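Local coordinates for protein CAIP (Helicobacter cinaedi, PDB 5LBH) that probably binds and stores iron as a Dps-like mini-ferritin of twelve subunits, and acts as an antigen that promotes differentiation of macrophages into foam cells, at residues L7-Q12 with E57-L62. Numbering follows the deposited sequence.
Sequences LLKQIQ and ERVLQL. With FE (Fe (III) ion), chain M.
L8 reaches across from one helix to V59 and L62 on the next, and its side chain carries most of the contact. Its CB already lies 3.5 Å from CG2 of V59, the two side chains lying alongside each other and running opposite ways. CG sits beside the backbone N (chi1 -74°), anti to the carbonyl carbon, which sends the fork toward the facing helix. Of its two methyls, CD1 makes the contacts there. It touches CG2 of V59 at 3.6 Å and, on another side chain, CG of R58 at 3.8 Å. CD1 of L62 is a looser neighbour at 4.0 Å. A branched leucine suits this place because one methyl can touch several neighbours; V59 is compact and apolar, with a methyl facing L8.

R58 pairs an apolar stem, used here, with a charged tip. Its chain bends at chi2 (67°) and carries the guanidinium away, to hydrogen bonds with Q134 of a second subunit and with S122, and a salt bridge to D119; CD2 of L62 lies over one guanidinium face, displaced toward its rim. E57, turned away from helix 4-28 toward neighbouring subunits, offers iron(III) a hard oxygen ligand: OE1 binds at 2.2 Å, in a site shared with D53 and with H26 of a third subunit, as in Dps ferroxidase centres. OE2 salt-bridges K135 of the second subunit.

The contact thus joins helices 4-28 and 34-61, nearly antiparallel at 155°. Within this ferritin-like bundle, L110 of helix 89-116 also packs on L8, and helix 120-144 touches R58 and L62.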
ATOM      1  N   LEU A   7      12.586  30.207  26.218  1.00 33.40           N
ATOM      2  CA  LEU A   7      13.432  29.615  25.182  1.00 33.91           C
ATOM      3  C   LEU A   7      12.591  29.018  24.060  1.00 32.52           C
ATOM      4  O   LEU A   7      12.960  29.117  22.885  1.00 30.15           O
ATOM      5  CB  LEU A   7      14.371  28.576  25.798  1.00 30.72           C
ATOM      6  CG  LEU A   7      15.700  29.126  26.323  1.00 34.54           C
ATOM      7  CD1 LEU A   7      16.424  28.094  27.154  1.00 29.95           C
ATOM      8  CD2 LEU A   7      16.587  29.526  25.144  1.00 32.46           C
ATOM      9  N   LEU A   8      11.465  28.388  24.407  1.00 33.25           N
ATOM     10  CA  LEU A   8      10.570  27.832  23.400  1.00 30.98           C
ATOM     11  C   LEU A   8      10.038  28.898  22.437  1.00 32.56           C
ATOM     12  O   LEU A   8       9.996  28.664  21.224  1.00 30.16           O
ATOM     13  CB  LEU A   8       9.414  27.102  24.074  1.00 31.79           C
ATOM     14  CG  LEU A   8       9.643  25.744  24.738  1.00 34.79           C
ATOM     15  CD1 LEU A   8       8.398  25.388  25.553  1.00 33.16           C
ATOM     16  CD2 LEU A   8       9.999  24.631  23.742  1.00 25.12           C
ATOM     17  N   LYS A   9       9.592  30.064  22.945  1.00 31.96           N
ATOM     18  CA  LYS A   9       9.057  31.064  22.008  1.00 35.01           C
ATOM     19  C   LYS A   9      10.162  31.723  21.207  1.00 33.71           C
ATOM     20  O   LYS A   9       9.924  32.177  20.083  1.00 32.84           O
ATOM     21  CB  LYS A   9       8.196  32.138  22.675  1.00 33.21           C
ATOM     22  CG  LYS A   9       7.536  31.803  23.953  1.00 36.75           C
ATOM     23  CD  LYS A   9       6.432  32.802  24.241  1.00 33.69           C
ATOM     24  CE  LYS A   9       6.895  34.220  23.956  1.00 46.21           C
ATOM     25  NZ  LYS A   9       5.749  35.177  24.031  1.00 55.96           N
ATOM     26  N   GLN A  10      11.368  31.789  21.759  1.00 34.26           N
ATOM     27  CA  GLN A  10      12.497  32.243  20.960  1.00 31.49           C
ATOM     28  C   GLN A  10      12.743  31.278  19.796  1.00 32.44           C
ATOM     29  O   GLN A  10      12.881  31.698  18.638  1.00 32.98           O
ATOM     30  CB  GLN A  10      13.730  32.396  21.861  1.00 28.60           C
ATOM     31  CG  GLN A  10      14.977  32.870  21.133  1.00 31.62           C
ATOM     32  CD  GLN A  10      14.856  34.301  20.658  1.00 33.53           C
ATOM     33  OE1 GLN A  10      14.404  35.175  21.393  1.00 41.89           O
ATOM     34  NE2 GLN A  10      15.226  34.539  19.421  1.00 29.80           N
ATOM     35  N   ILE A  11      12.749  29.970  20.078  1.00 29.63           N
ATOM     36  CA  ILE A  11      12.844  28.972  19.009  1.00 32.03           C
ATOM     37  C   ILE A  11      11.714  29.169  17.993  1.00 32.06           C
ATOM     38  O   ILE A  11      11.920  29.076  16.777  1.00 29.02           O
ATOM     39  CB  ILE A  11      12.802  27.552  19.611  1.00 31.24           C
ATOM     40  CG1 ILE A  11      13.980  27.314  20.576  1.00 32.74           C
ATOM     41  CG2 ILE A  11      12.765  26.516  18.501  1.00 29.86           C
ATOM     42  CD1 ILE A  11      14.401  25.926  20.724  1.00 24.45           C
ATOM     43  N   GLN A  12      10.501  29.438  18.483  1.00 30.47           N
ATOM     44  CA  GLN A  12       9.360  29.647  17.604  1.00 31.13           C
ATOM     45  C   GLN A  12       9.610  30.805  16.640  1.00 37.63           C
ATOM     46  O   GLN A  12       9.429  30.666  15.423  1.00 32.96           O
ATOM     47  CB  GLN A  12       8.105  29.895  18.441  1.00 28.34           C
ATOM     48  CG  GLN A  12       6.831  29.941  17.624  1.00 31.94           C
ATOM     49  CD  GLN A  12       5.677  30.607  18.345  1.00 33.38           C
ATOM     50  OE1 GLN A  12       5.800  31.016  19.493  1.00 35.73           O
ATOM     51  NE2 GLN A  12       4.546  30.727  17.664  1.00 34.71           N
ATOM     52  N   GLU A  57       2.932  24.569  20.495  1.00 40.99           N
ATOM     53  CA  GLU A  57       2.014  23.728  21.250  1.00 35.99           C
ATOM     54  C   GLU A  57       2.594  23.302  22.588  1.00 38.75           C
ATOM     55  O   GLU A  57       1.849  23.151  23.561  1.00 38.06           O
ATOM     56  CB  GLU A  57       1.623  22.516  20.418  1.00 34.62           C
ATOM     57  CG  GLU A  57       0.448  22.826  19.520  1.00 38.92           C
ATOM     58  CD  GLU A  57       0.152  21.750  18.505  1.00 50.66           C
ATOM     59  OE1 GLU A  57      -0.593  22.067  17.555  1.00 51.72           O
ATOM     60  OE2 GLU A  57       0.628  20.593  18.653  1.00 60.35           O
ATOM     61  N   ARG A  58       3.912  23.158  22.684  1.00 35.63           N
ATOM     62  CA  ARG A  58       4.462  22.811  23.983  1.00 37.14           C
ATOM     63  C   ARG A  58       4.305  23.972  24.964  1.00 40.42           C
ATOM     64  O   ARG A  58       3.942  23.759  26.125  1.00 40.38           O
ATOM     65  CB  ARG A  58       5.923  22.393  23.838  1.00 34.67           C
ATOM     66  CG  ARG A  58       6.564  22.074  25.157  1.00 35.49           C
ATOM     67  CD  ARG A  58       5.942  20.821  25.766  1.00 37.14           C
ATOM     68  NE  ARG A  58       6.552  20.461  27.046  1.00 31.83           N
ATOM     69  CZ  ARG A  58       5.919  19.791  28.008  1.00 37.58           C
ATOM     70  NH1 ARG A  58       4.652  19.405  27.840  1.00 33.27           N
ATOM     71  NH2 ARG A  58       6.547  19.515  29.141  1.00 34.41           N
ATOM     72  N   VAL A  59       4.503  25.210  24.494  1.00 37.92           N
ATOM     73  CA  VAL A  59       4.257  26.383  25.329  1.00 35.78           C
ATOM     74  C   VAL A  59       2.834  26.354  25.858  1.00 39.22           C
ATOM     75  O   VAL A  59       2.574  26.622  27.038  1.00 41.51           O
ATOM     76  CB  VAL A  59       4.537  27.672  24.519  1.00 32.35           C
ATOM     77  CG1 VAL A  59       3.987  28.902  25.207  1.00 27.91           C
ATOM     78  CG2 VAL A  59       6.014  27.816  24.241  1.00 28.61           C
ATOM     79  N   LEU A  60       1.900  25.948  25.012  1.00 38.91           N
ATOM     80  CA  LEU A  60       0.506  26.002  25.394  1.00 38.42           C
ATOM     81  C   LEU A  60       0.199  24.971  26.484  1.00 42.16           C
ATOM     82  O   LEU A  60      -0.424  25.298  27.500  1.00 41.81           O
ATOM     83  CB  LEU A  60      -0.320  25.774  24.131  1.00 34.29           C
ATOM     84  CG  LEU A  60      -1.584  26.520  23.694  1.00 44.27           C
ATOM     85  CD1 LEU A  60      -1.576  27.984  23.912  1.00 31.86           C
ATOM     86  CD2 LEU A  60      -1.743  26.277  22.235  1.00 39.92           C
ATOM     87  N   GLN A  61       0.707  23.748  26.343  1.00 40.46           N
ATOM     88  CA  GLN A  61       0.477  22.744  27.373  1.00 42.39           C
ATOM     89  C   GLN A  61       1.231  23.050  28.669  1.00 44.35           C
ATOM     90  O   GLN A  61       0.921  22.447  29.700  1.00 45.24           O
ATOM     91  CB  GLN A  61       0.734  21.337  26.808  1.00 39.70           C
ATOM     92  CG  GLN A  61       2.019  21.150  26.095  1.00 44.60           C
ATOM     93  CD  GLN A  61       1.950  20.059  25.045  1.00 39.76           C
ATOM     94  OE1 GLN A  61       2.844  19.230  24.945  1.00 50.15           O
ATOM     95  NE2 GLN A  61       0.914  20.078  24.238  1.00 38.50           N
ATOM     96  N   LEU A  62       2.249  23.914  28.641  1.00 41.56           N
ATOM     97  CA  LEU A  62       2.864  24.417  29.871  1.00 36.79           C
ATOM     98  C   LEU A  62       2.128  25.637  30.429  1.00 42.61           C
ATOM     99  O   LEU A  62       2.664  26.332  31.301  1.00 37.70           O
ATOM    100  CB  LEU A  62       4.345  24.743  29.655  1.00 38.45           C
ATOM    101  CG  LEU A  62       5.211  23.524  29.341  1.00 38.83           C
ATOM    102  CD1 LEU A  62       6.618  23.866  28.777  1.00 31.24           C
ATOM    103  CD2 LEU A  62       5.301  22.704  30.619  1.00 34.89           C
TER
HETATM  104 FE    FE M 201      -0.813  21.131  15.589  1.00 69.05          FE